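Local coordinates for pumilio homolog 23 (Arabidopsis thaliana, PDB 5WZJ), which binds a specific sequence of 18S rRNA through its pumilio repeats and probably regulates the translation and stability of target mRNAs, at residues V225-S230 and D283-H288; E457-T462 and I489-G494. All blocks are in the same frame, centred on the assembly; numbering follows the deposited sequence.

Contact 1. Residues V225-S230 and D283-H288; sequences VDQYSS and DNSFSH. With nucleotides of chain B.
The hydroxyl of Ser-230 is gripped twice: its OG donates to Ser-285 O at 2.8 Å, from above the carbonyl plane, and also hydrogen-bonds Gln-234. Serines at Ser-230 and Ser-285 suit the close approach of the two helix starts, since neither arm is long; Ser-285 OG lies 3.0 Å from Gln-227 CA. A water hydrogen-bonded to Ser-285 OG also lies within bonding distance of Val-225 O and Asp-283 OD1. Each helix is N-capped by an aspartate. Phe-286 N meets the anti lone pair of Asp-283 OD2 at 2.9 Å, and CB and CG1 of Val-225 lie against that carboxylate, the two side chains crossing at about a right angle.

The RNA runs along these helix starts. Gln-227, extended beyond CG, presents OE1 to the O2' of A8 of chain B at 2.5 Å; Asn-284 accepts from the O2' of G7 of chain B through OD1 at 2.6 Å. The His-288 ring sits between the bases of A8 and G7 of that chain, its rotation fixed by ND1 donating to Asn-284 O at 2.9 Å. With two amides accepting from ribose 2'-hydroxyls, the chemistry is consistent with a preference for RNA over DNA.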
ATOM      1  N   VAL A 225       9.859  18.437   7.752  1.00 15.75           N
ATOM      2  CA  VAL A 225       8.663  18.481   8.588  1.00 18.26           C
ATOM      3  C   VAL A 225       7.522  19.218   7.905  1.00 21.55           C
ATOM      4  O   VAL A 225       6.467  19.432   8.511  1.00 19.59           O
ATOM      5  CB  VAL A 225       8.958  19.089   9.977  1.00 19.06           C
ATOM      6  CG1 VAL A 225       9.970  18.218  10.745  1.00 20.38           C
ATOM      7  CG2 VAL A 225       9.476  20.520   9.844  1.00 20.82           C
ATOM      8  N   ASP A 226       7.692  19.609   6.657  1.00 16.76           N
ATOM      9  CA  ASP A 226       6.578  20.169   5.910  1.00 20.60           C
ATOM     10  C   ASP A 226       5.871  19.026   5.201  1.00 18.01           C
ATOM     11  O   ASP A 226       6.506  18.255   4.476  1.00 16.13           O
ATOM     12  CB  ASP A 226       7.046  21.215   4.901  1.00 18.23           C
ATOM     13  CG  ASP A 226       5.901  21.798   4.110  1.00 21.93           C
ATOM     14  OD1 ASP A 226       5.455  21.158   3.128  1.00 19.23           O
ATOM     15  OD2 ASP A 226       5.450  22.901   4.472  1.00 19.42           O
ATOM     16  N   GLN A 227       4.562  18.916   5.418  1.00 14.56           N
ATOM     17  CA  GLN A 227       3.820  17.792   4.860  1.00 23.37           C
ATOM     18  C   GLN A 227       3.992  17.699   3.352  1.00 18.21           C
ATOM     19  O   GLN A 227       4.183  16.607   2.803  1.00 13.82           O
ATOM     20  CB  GLN A 227       2.339  17.917   5.216  1.00 18.49           C
ATOM     21  CG  GLN A 227       1.464  17.019   4.396  1.00 25.34           C
ATOM     22  CD  GLN A 227       0.054  16.966   4.942  1.00 30.44           C
ATOM     23  OE1 GLN A 227      -0.153  16.749   6.132  1.00 30.68           O
ATOM     24  NE2 GLN A 227      -0.916  17.173   4.081  1.00 36.31           N
ATOM     25  N   TYR A 228       3.930  18.834   2.662  1.00 13.01           N
ATOM     26  CA  TYR A 228       3.897  18.772   1.211  1.00 13.21           C
ATOM     27  C   TYR A 228       5.283  18.519   0.620  1.00 16.34           C
ATOM     28  O   TYR A 228       5.413  17.765  -0.348  1.00 17.21           O
ATOM     29  CB  TYR A 228       3.227  20.040   0.674  1.00 13.09           C
ATOM     30  CG  TYR A 228       1.729  19.951   0.917  1.00 18.54           C
ATOM     31  CD1 TYR A 228       0.986  18.957   0.301  1.00 16.70           C
ATOM     32  CD2 TYR A 228       1.073  20.812   1.806  1.00 21.11           C
ATOM     33  CE1 TYR A 228      -0.381  18.836   0.523  1.00 25.42           C
ATOM     34  CE2 TYR A 228      -0.306  20.692   2.048  1.00 20.42           C
ATOM     35  CZ  TYR A 228      -1.019  19.698   1.394  1.00 26.90           C
ATOM     36  OH  TYR A 228      -2.371  19.546   1.587  1.00 35.68           O
ATOM     37  N   SER A 229       6.339  19.094   1.190  1.00 13.32           N
ATOM     38  CA  SER A 229       7.663  18.747   0.671  1.00  7.80           C
ATOM     39  C   SER A 229       8.035  17.315   1.057  1.00 13.36           C
ATOM     40  O   SER A 229       8.702  16.614   0.283  1.00 13.98           O
ATOM     41  CB  SER A 229       8.725  19.741   1.174  1.00  6.99           C
ATOM     42  OG  SER A 229       8.705  19.814   2.595  1.00 15.34           O
ATOM     43  N   SER A 230       7.608  16.854   2.238  1.00 11.27           N
ATOM     44  CA  SER A 230       7.878  15.468   2.609  1.00 14.54           C
ATOM     45  C   SER A 230       7.248  14.510   1.602  1.00 14.50           C
ATOM     46  O   SER A 230       7.888  13.548   1.159  1.00 15.48           O
ATOM     47  CB  SER A 230       7.366  15.196   4.023  1.00 15.99           C
ATOM     48  OG  SER A 230       7.400  13.816   4.315  1.00 18.82           O
ATOM     49  N   ASP A 283       7.505  13.658  14.463  1.00 20.96           N
ATOM     50  CA  ASP A 283       6.755  14.547  13.587  1.00 22.94           C
ATOM     51  C   ASP A 283       5.991  13.743  12.535  1.00 21.52           C
ATOM     52  O   ASP A 283       6.509  12.769  11.979  1.00 19.86           O
ATOM     53  CB  ASP A 283       7.709  15.527  12.911  1.00 17.94           C
ATOM     54  CG  ASP A 283       6.997  16.451  11.966  1.00 18.65           C
ATOM     55  OD1 ASP A 283       6.438  17.442  12.461  1.00 25.25           O
ATOM     56  OD2 ASP A 283       6.982  16.179  10.741  1.00 21.95           O
ATOM     57  N   ASN A 284       4.748  14.144  12.256  1.00 17.41           N
ATOM     58  CA  ASN A 284       3.963  13.347  11.315  1.00 21.52           C
ATOM     59  C   ASN A 284       4.555  13.382   9.908  1.00 21.82           C
ATOM     60  O   ASN A 284       4.582  12.356   9.219  1.00 20.62           O
ATOM     61  CB  ASN A 284       2.508  13.799  11.267  1.00 26.43           C
ATOM     62  CG  ASN A 284       1.701  12.987  10.254  1.00 39.08           C
ATOM     63  OD1 ASN A 284       1.458  11.798  10.458  1.00 43.12           O
ATOM     64  ND2 ASN A 284       1.333  13.612   9.136  1.00 42.10           N
ATOM     65  N   SER A 285       5.030  14.547   9.458  1.00 17.11           N
ATOM     66  CA  SER A 285       5.574  14.634   8.103  1.00 18.44           C
ATOM     67  C   SER A 285       6.903  13.886   7.975  1.00 19.82           C
ATOM     68  O   SER A 285       7.128  13.170   6.991  1.00 17.39           O
ATOM     69  CB  SER A 285       5.739  16.094   7.700  1.00 18.35           C
ATOM     70  OG  SER A 285       4.466  16.715   7.629  1.00 24.69           O
ATOM     71  N   PHE A 286       7.814  14.071   8.936  1.00 12.38           N
ATOM     72  CA  PHE A 286       9.128  13.427   8.835  1.00 15.52           C
ATOM     73  C   PHE A 286       9.023  11.917   9.010  1.00 15.32           C
ATOM     74  O   PHE A 286       9.766  11.153   8.371  1.00 17.28           O
ATOM     75  CB  PHE A 286      10.079  14.024   9.876  1.00 11.91           C
ATOM     76  CG  PHE A 286      11.514  13.614   9.710  1.00 12.61           C
ATOM     77  CD1 PHE A 286      12.152  13.722   8.478  1.00 12.87           C
ATOM     78  CD2 PHE A 286      12.238  13.146  10.793  1.00 13.65           C
ATOM     79  CE1 PHE A 286      13.493  13.352   8.337  1.00 10.39           C
ATOM     80  CE2 PHE A 286      13.580  12.777  10.661  1.00 18.41           C
ATOM     81  CZ  PHE A 286      14.208  12.890   9.427  1.00 11.07           C
ATOM     82  N   SER A 287       8.138  11.465   9.903  1.00 16.62           N
ATOM     83  CA  SER A 287       8.002  10.024  10.110  1.00 18.34           C
ATOM     84  C   SER A 287       7.607   9.331   8.815  1.00 13.34           C
ATOM     85  O   SER A 287       8.189   8.298   8.455  1.00 18.14           O
ATOM     86  CB  SER A 287       6.995   9.726  11.226  1.00 17.01           C
ATOM     87  OG  SER A 287       5.703  10.211  10.902  1.00 17.91           O
ATOM     88  N   HIS A 288       6.657   9.908   8.069  1.00 13.25           N
ATOM     89  CA  HIS A 288       6.318   9.336   6.762  1.00 11.46           C
ATOM     90  C   HIS A 288       7.527   9.308   5.831  1.00 18.27           C
ATOM     91  O   HIS A 288       7.720   8.345   5.075  1.00 15.32           O
ATOM     92  CB  HIS A 288       5.184  10.128   6.109  1.00 14.71           C
ATOM     93  CG  HIS A 288       3.819   9.741   6.575  1.00 19.20           C
ATOM     94  ND1 HIS A 288       3.111  10.474   7.505  1.00 21.29           N
ATOM     95  CD2 HIS A 288       3.020   8.708   6.221  1.00 12.71           C
ATOM     96  CE1 HIS A 288       1.928   9.912   7.695  1.00 12.84           C
ATOM     97  NE2 HIS A 288       1.852   8.837   6.933  1.00 15.89           N
TER
ATOM     98  P     A B   8      -4.198  11.662  10.896  1.00 28.48           P
ATOM     99  OP1   A B   8      -4.827  12.974  11.181  1.00 29.81           O
ATOM    100  OP2   A B   8      -5.038  10.498  10.556  1.00 30.04           O
ATOM    101  O5'   A B   8      -3.165  11.811   9.704  1.00 28.47           O
ATOM    102  C5'   A B   8      -3.610  11.933   8.373  1.00 37.36           C
ATOM    103  C4'   A B   8      -3.021  13.174   7.775  1.00 38.77           C
ATOM    104  O4'   A B   8      -1.587  13.002   7.616  1.00 25.30           O
ATOM    105  C3'   A B   8      -3.537  13.550   6.396  1.00 37.83           C
ATOM    106  O3'   A B   8      -4.721  14.337   6.503  1.00 46.17           O
ATOM    107  C2'   A B   8      -2.377  14.329   5.815  1.00 35.60           C
ATOM    108  O2'   A B   8      -2.416  15.638   6.369  1.00 24.90           O
ATOM    109  C1'   A B   8      -1.169  13.584   6.412  1.00 26.85           C
ATOM    110  N9    A B   8      -0.616  12.499   5.566  1.00 22.12           N
ATOM    111  C8    A B   8      -1.198  11.336   5.097  1.00 20.42           C
ATOM    112  N7    A B   8      -0.377  10.577   4.393  1.00 22.40           N
ATOM    113  C5    A B   8       0.829  11.258   4.419  1.00 19.43           C
ATOM    114  C6    A B   8       2.107  10.992   3.883  1.00 18.03           C
ATOM    115  N6    A B   8       2.442   9.924   3.151  1.00 15.32           N
ATOM    116  N1    A B   8       3.079  11.907   4.119  1.00 17.09           N
ATOM    117  C2    A B   8       2.808  13.003   4.840  1.00 18.60           C
ATOM    118  N3    A B   8       1.652  13.359   5.389  1.00 14.55           N
ATOM    119  C4    A B   8       0.698  12.429   5.151  1.00 17.82           C
ATOM    120  P     G B   7      -5.411   7.144  13.566  1.00 31.54           P
ATOM    121  OP1   G B   7      -6.286   7.928  14.468  1.00 30.37           O
ATOM    122  OP2   G B   7      -5.849   6.591  12.265  1.00 28.87           O
ATOM    123  O5'   G B   7      -4.165   8.056  13.164  1.00 26.09           O
ATOM    124  C5'   G B   7      -3.507   8.852  14.131  1.00 27.71           C
ATOM    125  C4'   G B   7      -2.308   9.550  13.539  1.00 28.28           C
ATOM    126  O4'   G B   7      -1.201   8.622  13.387  1.00 27.27           O
ATOM    127  C3'   G B   7      -2.491  10.113  12.142  1.00 29.80           C
ATOM    128  O3'   G B   7      -3.231  11.319  12.134  1.00 30.95           O
ATOM    129  C2'   G B   7      -1.050  10.257  11.665  1.00 25.62           C
ATOM    130  O2'   G B   7      -0.455  11.410  12.236  1.00 29.34           O
ATOM    131  C1'   G B   7      -0.400   9.015  12.292  1.00 25.89           C
ATOM    132  N9    G B   7      -0.339   7.913  11.321  1.00 24.50           N
ATOM    133  C8    G B   7      -1.372   7.102  10.910  1.00 20.54           C
ATOM    134  N7    G B   7      -1.001   6.250  10.000  1.00 21.72           N
ATOM    135  C5    G B   7       0.344   6.518   9.785  1.00 22.32           C
ATOM    136  C6    G B   7       1.282   5.914   8.907  1.00 22.21           C
ATOM    137  O6    G B   7       1.088   4.986   8.121  1.00 19.09           O
ATOM    138  N1    G B   7       2.549   6.476   9.008  1.00 21.36           N
ATOM    139  C2    G B   7       2.860   7.516   9.847  1.00 23.11           C
ATOM    140  N2    G B   7       4.129   7.946   9.806  1.00 22.61           N
ATOM    141  N3    G B   7       1.993   8.094  10.669  1.00 25.17           N
ATOM    142  C4    G B   7       0.765   7.550  10.588  1.00 26.67           C
ATOM    143  P     C B   9      -5.894  14.260   5.396  1.00 40.39           P
ATOM    144  OP1   C B   9      -7.046  15.036   5.919  1.00 40.21           O
ATOM    145  OP2   C B   9      -6.096  12.857   4.948  1.00 33.19           O
ATOM    146  O5'   C B   9      -5.279  15.023   4.130  1.00 34.78           O
ATOM    147  C5'   C B   9      -4.904  16.397   4.173  1.00 25.20           C
ATOM    148  C4'   C B   9      -4.376  16.829   2.825  1.00 24.19           C
ATOM    149  O4'   C B   9      -3.154  16.122   2.537  1.00 24.02           O
ATOM    150  C3'   C B   9      -5.312  16.552   1.646  1.00 23.32           C
ATOM    151  O3'   C B   9      -6.004  17.742   1.318  1.00 24.40           O
ATOM    152  C2'   C B   9      -4.403  16.075   0.499  1.00 38.53           C
ATOM    153  O2'   C B   9      -4.313  17.052  -0.533  1.00 55.60           O
ATOM    154  C1'   C B   9      -3.027  15.900   1.163  1.00 21.89           C
ATOM    155  N1    C B   9      -2.434  14.566   0.940  1.00 20.16           N
ATOM    156  C2    C B   9      -1.578  14.467  -0.147  1.00 19.29           C
ATOM    157  O2    C B   9      -1.394  15.503  -0.816  1.00 19.11           O
ATOM    158  N3    C B   9      -0.987  13.274  -0.420  1.00 21.15           N
ATOM    159  C4    C B   9      -1.244  12.215   0.346  1.00 19.19           C
ATOM    160  N4    C B   9      -0.653  11.055   0.044  1.00 21.00           N
ATOM    161  C5    C B   9      -2.127  12.300   1.474  1.00 20.72           C
ATOM    162  C6    C B   9      -2.700  13.484   1.736  1.00 19.78           C
TER
HETATM  163  O   HOH W   1       4.447  17.872  10.393  1.00 37.89           O

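Contact 2. Residues E457-T462 and I489-G494; sequences EYITET and IIKLRG
Ile-459 reaches two residues at once because its branches part at CB. With CG1 beside the backbone N (chi1 -71°), Ile-459 CG2 falls anti to that nitrogen and meets Leu-492 CD2 at 3.6 Å, and the two side chains cross at about a right angle. The other branch runs on extended (chi2 -177°) until Ile-459 CD1 lies 3.8 Å from Lys-491 CE. A beta-branched isoleucine fits this place, since one residue supplies a short methyl for the leucine and a longer arm for the lysine chain. Lys-491 bends at chi3, which sets CE beside the isoleucine methyl; beyond it NZ hydrogen-bonds Thr-452 O and Met-454 O, so the apolar stem packs while the ammonium ties down two carbonyls.

In the pumilio superhelix this joins helix 456-463 of repeat 7 to the first residues of repeat 8, where the chain leaves helix 482-490 through a type I beta turn from Ile-490 to Arg-493. The turn delivers Leu-492 to the interface, and its side chain also touches Cys-512 on helix 503-514.

Thr-460 divides its labour in the same way. Thr-460 OG1 stands between the backbone N and the carbonyl carbon (chi1 65°) and donates to Glu-457 O at 3.0 Å, from above the carbonyl plane; that oxygen also takes the helical bond from Glu-461 N, and both donors come from the same face. With the hydroxyl turned back onto its own helix, CG2 of Thr-460 meets Leu-492 CD2 and Lys-491 O, each at 3.7 Å, the threonine and leucine side chains running antiparallel, methyl beside methyl. An alanine here would probably open a gap against Leu-492 CD2 and leave Glu-457 O without its side-chain donor.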
ATOM      1  N   GLU A 457     -19.465 -23.111  16.516  1.00 23.32           N
ATOM      2  CA  GLU A 457     -20.092 -21.824  16.223  1.00 29.70           C
ATOM      3  C   GLU A 457     -19.061 -20.701  16.122  1.00 23.47           C
ATOM      4  O   GLU A 457     -19.208 -19.796  15.288  1.00 25.51           O
ATOM      5  CB  GLU A 457     -21.164 -21.501  17.258  1.00 36.68           C
ATOM      6  CG  GLU A 457     -20.677 -21.368  18.665  1.00 50.93           C
ATOM      7  CD  GLU A 457     -21.819 -21.079  19.620  1.00 62.12           C
ATOM      8  OE1 GLU A 457     -22.309 -19.921  19.624  1.00 59.00           O
ATOM      9  OE2 GLU A 457     -22.232 -22.018  20.345  1.00 62.57           O
ATOM     10  N   TYR A 458     -18.010 -20.732  16.951  1.00 19.78           N
ATOM     11  CA  TYR A 458     -16.956 -19.724  16.829  1.00 21.41           C
ATOM     12  C   TYR A 458     -16.169 -19.888  15.526  1.00 24.28           C
ATOM     13  O   TYR A 458     -15.827 -18.894  14.874  1.00 20.35           O
ATOM     14  CB  TYR A 458     -15.999 -19.795  18.022  1.00 23.07           C
ATOM     15  CG  TYR A 458     -16.545 -19.295  19.357  1.00 28.13           C
ATOM     16  CD1 TYR A 458     -17.778 -18.660  19.451  1.00 31.28           C
ATOM     17  CD2 TYR A 458     -15.798 -19.450  20.524  1.00 34.62           C
ATOM     18  CE1 TYR A 458     -18.263 -18.206  20.682  1.00 34.95           C
ATOM     19  CE2 TYR A 458     -16.262 -18.998  21.744  1.00 34.98           C
ATOM     20  CZ  TYR A 458     -17.492 -18.378  21.820  1.00 44.20           C
ATOM     21  OH  TYR A 458     -17.936 -17.936  23.047  1.00 58.74           O
ATOM     22  N   ILE A 459     -15.862 -21.135  15.136  1.00 23.41           N
ATOM     23  CA  ILE A 459     -15.134 -21.372  13.890  1.00 23.50           C
ATOM     24  C   ILE A 459     -15.963 -20.938  12.683  1.00 21.38           C
ATOM     25  O   ILE A 459     -15.432 -20.360  11.729  1.00 19.39           O
ATOM     26  CB  ILE A 459     -14.708 -22.852  13.786  1.00 26.53           C
ATOM     27  CG1 ILE A 459     -13.597 -23.160  14.791  1.00 38.21           C
ATOM     28  CG2 ILE A 459     -14.208 -23.173  12.393  1.00 33.15           C
ATOM     29  CD1 ILE A 459     -13.048 -24.605  14.726  1.00 41.05           C
ATOM     30  N   THR A 460     -17.272 -21.213  12.689  1.00 20.16           N
ATOM     31  CA  THR A 460     -18.090 -20.765  11.560  1.00 20.93           C
ATOM     32  C   THR A 460     -18.206 -19.246  11.542  1.00 20.53           C
ATOM     33  O   THR A 460     -18.143 -18.627  10.473  1.00 22.37           O
ATOM     34  CB  THR A 460     -19.483 -21.404  11.593  1.00 21.63           C
ATOM     35  OG1 THR A 460     -20.185 -20.947  12.745  1.00 35.87           O
ATOM     36  CG2 THR A 460     -19.380 -22.906  11.647  1.00 20.73           C
ATOM     37  N   GLU A 461     -18.354 -18.619  12.714  1.00 20.32           N
ATOM     38  CA  GLU A 461     -18.326 -17.160  12.768  1.00 25.14           C
ATOM     39  C   GLU A 461     -17.018 -16.605  12.211  1.00 25.70           C
ATOM     40  O   GLU A 461     -17.013 -15.570  11.528  1.00 20.28           O
ATOM     41  CB  GLU A 461     -18.529 -16.674  14.203  1.00 24.79           C
ATOM     42  CG  GLU A 461     -19.927 -16.882  14.726  1.00 34.61           C
ATOM     43  CD  GLU A 461     -20.928 -15.977  14.045  1.00 37.59           C
ATOM     44  OE1 GLU A 461     -21.080 -14.823  14.503  1.00 39.72           O
ATOM     45  OE2 GLU A 461     -21.544 -16.417  13.048  1.00 35.92           O
ATOM     46  N   THR A 462     -15.894 -17.269  12.506  1.00 28.79           N
ATOM     47  CA  THR A 462     -14.607 -16.828  11.974  1.00 19.67           C
ATOM     48  C   THR A 462     -14.586 -16.930  10.456  1.00 21.72           C
ATOM     49  O   THR A 462     -14.136 -16.011   9.763  1.00 19.73           O
ATOM     50  CB  THR A 462     -13.472 -17.661  12.578  1.00 21.11           C
ATOM     51  OG1 THR A 462     -13.543 -17.602  14.011  1.00 18.81           O
ATOM     52  CG2 THR A 462     -12.085 -17.151  12.094  1.00 16.44           C
ATOM     53  N   ILE A 489     -12.253 -28.498   9.640  1.00 17.51           N
ATOM     54  CA  ILE A 489     -13.166 -28.515   8.500  1.00 18.15           C
ATOM     55  C   ILE A 489     -14.489 -29.167   8.885  1.00 23.49           C
ATOM     56  O   ILE A 489     -15.569 -28.678   8.522  1.00 19.72           O
ATOM     57  CB  ILE A 489     -12.501 -29.229   7.309  1.00 21.19           C
ATOM     58  CG1 ILE A 489     -11.326 -28.389   6.787  1.00 22.74           C
ATOM     59  CG2 ILE A 489     -13.529 -29.495   6.189  1.00 19.44           C
ATOM     60  CD1 ILE A 489     -10.499 -29.082   5.702  1.00 18.40           C
ATOM     61  N   ILE A 490     -14.430 -30.267   9.642  1.00 21.33           N
ATOM     62  CA  ILE A 490     -15.659 -30.946  10.056  1.00 17.79           C
ATOM     63  C   ILE A 490     -16.545 -30.020  10.879  1.00 20.77           C
ATOM     64  O   ILE A 490     -17.778 -30.069  10.774  1.00 19.27           O
ATOM     65  CB  ILE A 490     -15.317 -32.250  10.810  1.00 20.83           C
ATOM     66  CG1 ILE A 490     -14.812 -33.283   9.804  1.00 18.90           C
ATOM     67  CG2 ILE A 490     -16.539 -32.798  11.575  1.00 18.42           C
ATOM     68  CD1 ILE A 490     -14.157 -34.514  10.427  1.00 21.16           C
ATOM     69  N   LYS A 491     -15.951 -29.136  11.679  1.00 18.22           N
ATOM     70  CA  LYS A 491     -16.817 -28.260  12.459  1.00 24.98           C
ATOM     71  C   LYS A 491     -17.459 -27.158  11.619  1.00 26.81           C
ATOM     72  O   LYS A 491     -18.289 -26.411  12.147  1.00 26.32           O
ATOM     73  CB  LYS A 491     -16.038 -27.674  13.639  1.00 18.12           C
ATOM     74  CG  LYS A 491     -15.917 -28.715  14.774  1.00 17.61           C
ATOM     75  CD  LYS A 491     -15.274 -28.161  16.019  1.00 19.98           C
ATOM     76  CE  LYS A 491     -13.757 -28.126  15.889  1.00 15.78           C
ATOM     77  NZ  LYS A 491     -13.146 -27.897  17.241  1.00 18.17           N
ATOM     78  N   LEU A 492     -17.125 -27.048  10.335  1.00 20.90           N
ATOM     79  CA  LEU A 492     -17.851 -26.150   9.444  1.00 23.45           C
ATOM     80  C   LEU A 492     -19.041 -26.820   8.768  1.00 25.96           C
ATOM     81  O   LEU A 492     -19.792 -26.134   8.058  1.00 24.47           O
ATOM     82  CB  LEU A 492     -16.920 -25.581   8.374  1.00 19.03           C
ATOM     83  CG  LEU A 492     -15.804 -24.653   8.862  1.00 21.21           C
ATOM     84  CD1 LEU A 492     -14.921 -24.230   7.702  1.00 19.52           C
ATOM     85  CD2 LEU A 492     -16.386 -23.419   9.542  1.00 24.16           C
ATOM     86  N   ARG A 493     -19.230 -28.128   8.971  1.00 21.68           N
ATOM     87  CA  ARG A 493     -20.320 -28.845   8.321  1.00 28.48           C
ATOM     88  C   ARG A 493     -21.659 -28.235   8.695  1.00 31.42           C
ATOM     89  O   ARG A 493     -21.881 -27.822   9.836  1.00 28.82           O
ATOM     90  CB  ARG A 493     -20.305 -30.327   8.702  1.00 30.12           C
ATOM     91  CG  ARG A 493     -19.186 -31.128   8.043  1.00 39.08           C
ATOM     92  CD  ARG A 493     -19.405 -32.639   8.166  1.00 40.89           C
ATOM     93  NE  ARG A 493     -20.583 -33.110   7.439  1.00 41.52           N
ATOM     94  CZ  ARG A 493     -20.835 -34.392   7.174  1.00 40.43           C
ATOM     95  NH1 ARG A 493     -19.980 -35.330   7.568  1.00 34.16           N
ATOM     96  NH2 ARG A 493     -21.935 -34.739   6.513  1.00 34.99           N
ATOM     97  N   GLY A 494     -22.560 -28.185   7.727  1.00 26.22           N
ATOM     98  CA  GLY A 494     -23.817 -27.496   7.908  1.00 26.19           C
ATOM     99  C   GLY A 494     -23.766 -26.021   7.595  1.00 30.18           C
ATOM    100  O   GLY A 494     -24.817 -25.367   7.591  1.00 27.60           O
TER

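Contact 1 is complete before contact 2 begins along the chain: the first brings helix 227-239 of repeat 4 against helix 284-296 of repeat 5, the second brings helix 456-463 of repeat 7 against the turn after helix 482-490, at the start of repeat 8. Their centres are about 46 Å apart, on opposite sides of the chain's centre, and their nearest atoms are about 30 Å apart, so they do not touch. Both belong to the one all-helical, NOP9-like PUF repeat domain. Contact 1 engages the RNA directly, whereas contact 2 stays about 8 Å from it at its nearest atom and joins successive repeats of the same right-handed superhelix.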